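Local atomic coordinates of galactokinase (PDB entry 6TEQ), a protein that probably phosphorylates galactose with ATP, as a GHMP-family sugar kinase, and is seen here with 2-deoxy-2-fluoro-galactose bound. Residues 254-267 with 290-303. Sequence-based numbering, arbitrary orientation.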
ATOM      1  N   THR A 254     -15.882  12.588   2.898  1.00 17.61           N
ATOM      2  CA  THR A 254     -16.984  12.174   3.774  1.00 15.60           C
ATOM      3  C   THR A 254     -16.485  12.043   5.202  1.00 14.71           C
ATOM      4  O   THR A 254     -17.108  12.610   6.124  1.00 14.99           O
ATOM      5  CB  THR A 254     -17.697  10.922   3.264  1.00 15.81           C
ATOM      6  OG1 THR A 254     -18.272  11.197   1.981  1.00 17.39           O
ATOM      7  CG2 THR A 254     -18.792  10.545   4.274  1.00 17.47           C
ATOM      8  N   CYS A 255     -15.300  11.445   5.381  1.00 15.92           N
ATOM      9  CA  CYS A 255     -14.746  11.314   6.739  1.00 14.60           C
ATOM     10  C   CYS A 255     -14.397  12.700   7.293  1.00 15.34           C
ATOM     11  O   CYS A 255     -14.637  12.918   8.502  1.00 15.39           O
ATOM     12  CB  CYS A 255     -13.515  10.437   6.765  1.00 15.62           C
ATOM     13  SG  CYS A 255     -13.950   8.716   6.413  1.00 15.53           S
ATOM     14  N   GLU A 256     -13.750  13.557   6.484  1.00 17.21           N
ATOM     15  CA  GLU A 256     -13.369  14.886   6.989  1.00 17.22           C
ATOM     16  C   GLU A 256     -14.615  15.653   7.432  1.00 17.33           C
ATOM     17  O   GLU A 256     -14.541  16.400   8.463  1.00 19.80           O
ATOM     18  CB  GLU A 256     -12.559  15.598   5.855  1.00 20.49           C
ATOM     19  CG  GLU A 256     -11.185  14.986   5.561  1.00 18.82           C
ATOM     20  CD  GLU A 256     -10.532  15.511   4.285  1.00 31.81           C
ATOM     21  OE1 GLU A 256     -11.082  16.461   3.656  1.00 38.36           O
ATOM     22  OE2 GLU A 256      -9.449  14.999   3.902  1.00 35.23           O
ATOM     23  N   GLU A 257     -15.715  15.601   6.695  0.50 14.46           N
ATOM     24  CA  GLU A 257     -16.925  16.356   7.089  0.50 14.82           C
ATOM     25  C   GLU A 257     -17.402  15.726   8.408  0.50 17.74           C
ATOM     26  O   GLU A 257     -17.606  16.419   9.394  0.50 14.58           O
ATOM     27  CB  GLU A 257     -17.993  16.284   5.998  0.50 15.20           C
ATOM     28  CG  GLU A 257     -19.322  16.884   6.434  0.50 19.63           C
ATOM     29  CD  GLU A 257     -19.348  18.406   6.470  0.50 28.20           C
ATOM     30  OE1 GLU A 257     -18.253  19.020   6.426  0.50 32.50           O
ATOM     31  OE2 GLU A 257     -20.463  18.986   6.479  0.50 30.35           O
ATOM     32  N   ALA A 258     -17.482  14.404   8.452  1.00 17.43           N
ATOM     33  CA  ALA A 258     -17.934  13.741   9.685  1.00 17.92           C
ATOM     34  C   ALA A 258     -17.182  14.328  10.883  1.00 15.60           C
ATOM     35  O   ALA A 258     -17.795  14.683  11.916  1.00 17.39           O
ATOM     36  CB  ALA A 258     -17.707  12.259   9.566  1.00 18.05           C
ATOM     37  N   ALA A 259     -15.880  14.454  10.747  1.00 15.89           N
ATOM     38  CA  ALA A 259     -15.024  14.923  11.863  1.00 16.64           C
ATOM     39  C   ALA A 259     -15.345  16.381  12.196  1.00 17.15           C
ATOM     40  O   ALA A 259     -15.413  16.733  13.406  1.00 19.42           O
ATOM     41  CB  ALA A 259     -13.586  14.724  11.507  1.00 18.49           C
ATOM     42  N   LYS A 260     -15.589  17.164  11.149  1.00 18.79           N
ATOM     43  CA  LYS A 260     -16.039  18.564  11.328  1.00 18.40           C
ATOM     44  C   LYS A 260     -17.363  18.543  12.112  1.00 20.71           C
ATOM     45  O   LYS A 260     -17.488  19.344  13.088  1.00 21.81           O
ATOM     46  CB  LYS A 260     -16.153  19.295   9.977  1.00 22.53           C
ATOM     47  CG  LYS A 260     -16.488  20.787  10.058  0.90 30.45           C
ATOM     48  CD  LYS A 260     -16.806  21.433   8.717  0.80 37.86           C
ATOM     49  CE  LYS A 260     -16.925  22.956   8.735  0.70 34.99           C
ATOM     50  NZ  LYS A 260     -17.791  23.455   9.831  0.60 37.53           N
ATOM     51  N   ILE A 261     -18.326  17.744  11.663  1.00 19.13           N
ATOM     52  CA  ILE A 261     -19.661  17.734  12.308  1.00 19.01           C
ATOM     53  C   ILE A 261     -19.496  17.331  13.773  1.00 18.51           C
ATOM     54  O   ILE A 261     -20.045  18.020  14.633  1.00 20.76           O
ATOM     55  CB  ILE A 261     -20.651  16.846  11.571  1.00 20.33           C
ATOM     56  CG1 ILE A 261     -20.998  17.479  10.227  1.00 24.94           C
ATOM     57  CG2 ILE A 261     -21.888  16.629  12.438  1.00 26.12           C
ATOM     58  CD1 ILE A 261     -21.779  16.608   9.354  1.00 26.99           C
ATOM     59  N   LEU A 262     -18.643  16.368  14.039  1.00 20.91           N
ATOM     60  CA  LEU A 262     -18.407  15.835  15.407  1.00 21.89           C
ATOM     61  C   LEU A 262     -17.533  16.774  16.248  1.00 20.37           C
ATOM     62  O   LEU A 262     -17.515  16.608  17.484  1.00 23.44           O
ATOM     63  CB  LEU A 262     -17.778  14.449  15.272  1.00 17.80           C
ATOM     64  CG  LEU A 262     -18.794  13.409  14.796  1.00 18.32           C
ATOM     65  CD1 LEU A 262     -18.061  12.140  14.456  1.00 18.86           C
ATOM     66  CD2 LEU A 262     -19.956  13.194  15.787  1.00 19.69           C
ATOM     67  N   GLY A 263     -16.898  17.776  15.648  1.00 19.60           N
ATOM     68  CA  GLY A 263     -16.057  18.735  16.376  1.00 18.85           C
ATOM     69  C   GLY A 263     -14.731  18.133  16.824  1.00 25.11           C
ATOM     70  O   GLY A 263     -14.250  18.593  17.829  1.00 25.15           O
ATOM     71  N   VAL A 264     -14.180  17.172  16.058  1.00 20.02           N
ATOM     72  CA  VAL A 264     -12.962  16.434  16.370  1.00 21.35           C
ATOM     73  C   VAL A 264     -11.982  16.653  15.243  1.00 18.11           C
ATOM     74  O   VAL A 264     -12.374  16.852  14.094  1.00 18.95           O
ATOM     75  CB  VAL A 264     -13.215  14.937  16.643  1.00 20.19           C
ATOM     76  CG1 VAL A 264     -14.041  14.753  17.922  1.00 26.37           C
ATOM     77  CG2 VAL A 264     -13.922  14.228  15.480  1.00 19.54           C
ATOM     78  N   ALA A 265     -10.719  16.575  15.566  1.00 17.54           N
ATOM     79  CA  ALA A 265      -9.675  16.808  14.524  1.00 22.63           C
ATOM     80  C   ALA A 265      -9.659  15.634  13.530  1.00 19.59           C
ATOM     81  O   ALA A 265      -9.317  15.863  12.329  1.00 18.09           O
ATOM     82  CB  ALA A 265      -8.329  16.908  15.149  1.00 27.66           C
ATOM     83  N   ASN A 266     -10.017  14.440  14.019  1.00 17.08           N
ATOM     84  CA  ASN A 266     -10.035  13.238  13.158  1.00 15.15           C
ATOM     85  C   ASN A 266     -10.905  12.145  13.791  1.00 14.66           C
ATOM     86  O   ASN A 266     -11.163  12.181  15.006  1.00 14.59           O
ATOM     87  CB  ASN A 266      -8.630  12.730  12.829  1.00 15.97           C
ATOM     88  CG  ASN A 266      -7.765  12.539  14.059  1.00 15.23           C
ATOM     89  OD1 ASN A 266      -8.105  11.683  14.857  1.00 14.41           O
ATOM     90  ND2 ASN A 266      -6.690  13.315  14.233  1.00 17.18           N
ATOM     91  N   LEU A 267     -11.263  11.116  13.003  1.00 14.67           N
ATOM     92  CA  LEU A 267     -12.178  10.100  13.523  1.00 13.86           C
ATOM     93  C   LEU A 267     -11.503   9.201  14.539  1.00 12.66           C
ATOM     94  O   LEU A 267     -12.188   8.459  15.210  1.00 14.07           O
ATOM     95  CB  LEU A 267     -12.815   9.330  12.377  1.00 13.72           C
ATOM     96  CG  LEU A 267     -13.823  10.167  11.555  1.00 14.57           C
ATOM     97  CD1 LEU A 267     -14.309   9.414  10.332  1.00 15.25           C
ATOM     98  CD2 LEU A 267     -15.010  10.654  12.367  1.00 14.99           C
ATOM     99  N   ALA A 290     -25.442  12.016  15.890  1.00 18.50           N
ATOM    100  CA  ALA A 290     -24.941  13.371  15.617  1.00 21.52           C
ATOM    101  C   ALA A 290     -24.665  13.591  14.105  1.00 18.91           C
ATOM    102  O   ALA A 290     -24.426  14.756  13.697  1.00 22.94           O
ATOM    103  CB  ALA A 290     -23.715  13.611  16.475  1.00 23.86           C
ATOM    104  N   LEU A 291     -24.769  12.536  13.299  1.00 19.06           N
ATOM    105  CA  LEU A 291     -24.564  12.533  11.839  1.00 17.43           C
ATOM    106  C   LEU A 291     -25.893  12.318  11.141  1.00 21.63           C
ATOM    107  O   LEU A 291     -26.353  11.203  11.008  1.00 27.79           O
ATOM    108  CB  LEU A 291     -23.576  11.420  11.477  1.00 18.09           C
ATOM    109  CG  LEU A 291     -22.228  11.384  12.200  1.00 19.08           C
ATOM    110  CD1 LEU A 291     -21.449  10.115  11.825  1.00 18.89           C
ATOM    111  CD2 LEU A 291     -21.381  12.631  11.924  1.00 20.08           C
ATOM    112  N   PRO A 292     -26.548  13.344  10.592  1.00 27.78           N
ATOM    113  CA  PRO A 292     -27.881  13.143   9.986  1.00 28.42           C
ATOM    114  C   PRO A 292     -27.879  12.307   8.690  1.00 21.79           C
ATOM    115  O   PRO A 292     -28.873  11.671   8.331  1.00 29.90           O
ATOM    116  CB  PRO A 292     -28.313  14.605   9.756  1.00 33.19           C
ATOM    117  CG  PRO A 292     -27.011  15.315   9.532  1.00 35.44           C
ATOM    118  CD  PRO A 292     -26.134  14.743  10.632  1.00 30.20           C
ATOM    119  N   ASP A 293     -26.776  12.348   7.959  1.00 19.27           N
ATOM    120  CA  ASP A 293     -26.684  11.664   6.665  1.00 22.86           C
ATOM    121  C   ASP A 293     -26.439  10.148   6.899  1.00 20.59           C
ATOM    122  O   ASP A 293     -25.482   9.763   7.583  1.00 18.17           O
ATOM    123  CB  ASP A 293     -25.584  12.313   5.836  1.00 25.20           C
ATOM    124  CG  ASP A 293     -25.514  11.669   4.488  1.00 32.27           C
ATOM    125  OD1 ASP A 293     -24.799  10.666   4.404  1.00 25.12           O
ATOM    126  OD2 ASP A 293     -26.267  12.173   3.545  1.00 32.16           O
ATOM    127  N   GLU A 294     -27.237   9.311   6.252  0.50 21.19           N
ATOM    128  CA  GLU A 294     -27.280   7.845   6.484  0.50 21.14           C
ATOM    129  C   GLU A 294     -26.032   7.167   5.924  0.50 18.82           C
ATOM    130  O   GLU A 294     -25.592   6.175   6.518  0.50 20.15           O
ATOM    131  CB  GLU A 294     -28.594   7.263   5.956  0.50 22.33           C
ATOM    132  CG  GLU A 294     -29.823   7.761   6.714  0.50 21.59           C
ATOM    133  CD  GLU A 294     -30.116   7.206   8.094  0.50 24.04           C
ATOM    134  OE1 GLU A 294     -29.402   6.326   8.559  0.50 21.88           O
ATOM    135  OE2 GLU A 294     -31.140   7.606   8.688  0.50 23.77           O
ATOM    136  N   THR A 295     -25.481   7.670   4.826  1.00 17.88           N
ATOM    137  CA  THR A 295     -24.189   7.216   4.259  1.00 16.92           C
ATOM    138  C   THR A 295     -23.067   7.618   5.200  1.00 15.19           C
ATOM    139  O   THR A 295     -22.156   6.785   5.471  1.00 17.18           O
ATOM    140  CB  THR A 295     -24.038   7.715   2.834  1.00 17.98           C
ATOM    141  OG1 THR A 295     -25.117   7.159   2.061  1.00 21.76           O
ATOM    142  CG2 THR A 295     -22.662   7.410   2.299  1.00 18.34           C
ATOM    143  N   MET A 296     -23.070   8.850   5.708  1.00 17.66           N
ATOM    144  CA  MET A 296     -21.982   9.290   6.615  1.00 13.74           C
ATOM    145  C   MET A 296     -21.957   8.423   7.885  1.00 13.69           C
ATOM    146  O   MET A 296     -20.846   8.042   8.353  1.00 15.92           O
ATOM    147  CB  MET A 296     -22.141  10.774   6.958  1.00 18.02           C
ATOM    148  CG  MET A 296     -20.947  11.334   7.661  1.00 15.19           C
ATOM    149  SD  MET A 296     -21.116  13.013   8.073  1.00 19.18           S
ATOM    150  CE  MET A 296     -20.972  13.744   6.450  1.00 20.10           C
ATOM    151  N   LYS A 297     -23.097   7.966   8.373  1.00 15.29           N
ATOM    152  CA  LYS A 297     -23.149   7.111   9.589  1.00 15.67           C
ATOM    153  C   LYS A 297     -22.419   5.803   9.278  1.00 13.59           C
ATOM    154  O   LYS A 297     -21.642   5.332  10.077  1.00 15.21           O
ATOM    155  CB  LYS A 297     -24.593   6.763  10.014  1.00 15.63           C
ATOM    156  CG  LYS A 297     -25.454   7.915  10.450  1.00 15.38           C
ATOM    157  CD  LYS A 297     -26.882   7.398  10.725  1.00 15.57           C
ATOM    158  CE  LYS A 297     -27.974   8.412  10.941  1.00 21.67           C
ATOM    159  NZ  LYS A 297     -27.797   9.123  12.188  1.00 23.18           N
ATOM    160  N   LYS A 298     -22.695   5.255   8.118  1.00 13.96           N
ATOM    161  CA  LYS A 298     -22.086   4.013   7.664  1.00 14.13           C
ATOM    162  C   LYS A 298     -20.559   4.186   7.601  1.00 13.67           C
ATOM    163  O   LYS A 298     -19.807   3.255   8.033  1.00 14.40           O
ATOM    164  CB  LYS A 298     -22.700   3.566   6.340  1.00 15.15           C
ATOM    165  CG  LYS A 298     -24.119   3.056   6.297  1.00 19.36           C
ATOM    166  CD  LYS A 298     -24.451   2.606   4.845  1.00 26.95           C
ATOM    167  CE  LYS A 298     -25.764   1.931   4.677  1.00 32.22           C
ATOM    168  NZ  LYS A 298     -25.985   1.837   3.211  1.00 39.20           N
ATOM    169  N   ARG A 299     -20.075   5.228   6.942  1.00 12.63           N
ATOM    170  CA  ARG A 299     -18.621   5.458   6.822  1.00 13.41           C
ATOM    171  C   ARG A 299     -17.972   5.535   8.213  1.00 11.21           C
ATOM    172  O   ARG A 299     -16.924   4.907   8.407  1.00 15.42           O
ATOM    173  CB  ARG A 299     -18.271   6.706   6.039  1.00 15.79           C
ATOM    174  CG  ARG A 299     -18.905   6.843   4.667  1.00 15.74           C
ATOM    175  CD  ARG A 299     -18.671   5.649   3.774  1.00 14.35           C
ATOM    176  NE  ARG A 299     -19.109   5.873   2.424  1.00 13.01           N
ATOM    177  CZ  ARG A 299     -20.039   5.183   1.728  1.00 15.00           C
ATOM    178  NH1 ARG A 299     -20.657   4.113   2.235  1.00 15.53           N
ATOM    179  NH2 ARG A 299     -20.343   5.583   0.496  1.00 16.78           N
ATOM    180  N   VAL A 300     -18.528   6.286   9.132  1.00 14.19           N
ATOM    181  CA  VAL A 300     -18.010   6.424  10.531  1.00 14.64           C
ATOM    182  C   VAL A 300     -18.040   5.092  11.263  1.00 15.61           C
ATOM    183  O   VAL A 300     -17.047   4.685  11.881  1.00 14.82           O
ATOM    184  CB  VAL A 300     -18.708   7.542  11.311  1.00 13.49           C
ATOM    185  CG1 VAL A 300     -18.357   7.547  12.826  1.00 15.15           C
ATOM    186  CG2 VAL A 300     -18.307   8.854  10.680  1.00 14.10           C
ATOM    187  N   ARG A 301     -19.103   4.329  11.108  1.00 15.46           N
ATOM    188  CA  ARG A 301     -19.169   3.000  11.761  1.00 14.18           C
ATOM    189  C   ARG A 301     -18.003   2.143  11.244  1.00 12.43           C
ATOM    190  O   ARG A 301     -17.380   1.450  12.023  1.00 13.22           O
ATOM    191  CB  ARG A 301     -20.548   2.386  11.573  1.00 14.55           C
ATOM    192  CG  ARG A 301     -20.653   0.977  12.130  1.00 16.85           C
ATOM    193  CD  ARG A 301     -22.084   0.569  12.283  1.00 16.27           C
ATOM    194  NE  ARG A 301     -22.658   0.461  10.989  1.00 14.87           N
ATOM    195  CZ  ARG A 301     -23.835   0.897  10.667  1.00 16.87           C
ATOM    196  NH1 ARG A 301     -24.560   1.513  11.604  1.00 23.14           N
ATOM    197  NH2 ARG A 301     -24.247   0.776   9.406  1.00 22.60           N
ATOM    198  N   HIS A 302     -17.767   2.106   9.921  1.00 13.48           N
ATOM    199  CA  HIS A 302     -16.634   1.347   9.380  1.00 13.38           C
ATOM    200  C   HIS A 302     -15.400   1.850  10.115  1.00 11.00           C
ATOM    201  O   HIS A 302     -14.653   1.004  10.571  1.00 11.97           O
ATOM    202  CB  HIS A 302     -16.482   1.548   7.867  1.00 12.00           C
ATOM    203  CG  HIS A 302     -15.157   1.008   7.471  1.00 13.28           C
ATOM    204  ND1 HIS A 302     -14.929  -0.308   7.426  1.00 12.03           N
ATOM    205  CD2 HIS A 302     -13.999   1.633   7.198  1.00 11.27           C
ATOM    206  CE1 HIS A 302     -13.638  -0.541   7.229  1.00 12.19           C
ATOM    207  NE2 HIS A 302     -13.041   0.654   7.048  1.00 11.68           N
ATOM    208  N   VAL A 303     -15.115   3.181  10.147  1.00 11.99           N
ATOM    209  CA  VAL A 303     -13.775   3.610  10.600  1.00 12.98           C
ATOM    210  C   VAL A 303     -13.598   3.184  12.065  1.00 11.93           C
ATOM    211  O   VAL A 303     -12.534   2.711  12.471  1.00 11.92           O
ATOM    212  CB  VAL A 303     -13.581   5.112  10.392  1.00 13.76           C
ATOM    213  CG1 VAL A 303     -12.306   5.581  11.021  1.00 15.34           C
ATOM    214  CG2 VAL A 303     -13.585   5.442   8.898  1.00 12.29           C
TER
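M296 enters helix 254-262 as a knob into a hole lined by T254, E257, A258 and I261. Its chain runs extended through chi1 (-170°) and chi2, then bends at chi3 (-72°), which lays the thioether against the helix. M296 SD rests over A258, 3.6 Å from A258 CA. In the conformer given for E257, M296 CE reaches on to that chain, 3.5 Å from E257 CG. I261 CD1 closes another side, 3.9 Å from M296 SD. T254 CG2 lies alongside M296 CG, the two chains running in opposite senses. The same T254 CG2 also meets the aliphatic part of R299, 3.7 Å from R299 CG. The polar ends turn elsewhere: T254 OG1 is hydrogen-bonded to Q250 NE2, and the R299 guanidinium forms a salt bridge with E341. I261 sends its other branch to the loop before helix 294-303, with I261 CG2 3.4 Å from A290 O. Next to it, L262 CG packs on L291 CD2. Deeper in, A258 CB lies 3.6 Å from V300 CG2, and L267 and C255 extend the packing to V303. D293 caps helix 294-303, its OD1 accepting from M296 N through the anti lone pair. Were M296 an alanine, the hole over A258 would probably be left unfilled and I261 CD1 would lose its partner. Helices 254-262 and 294-303 cross at -93°, joined through helices 267-276 and 280-289. V303 lies near the galactose-binding residue H47. Between the segments the chemistry is apolar, so they depend on the fit of methyls, branched tips and aliphatic stems around one thioether.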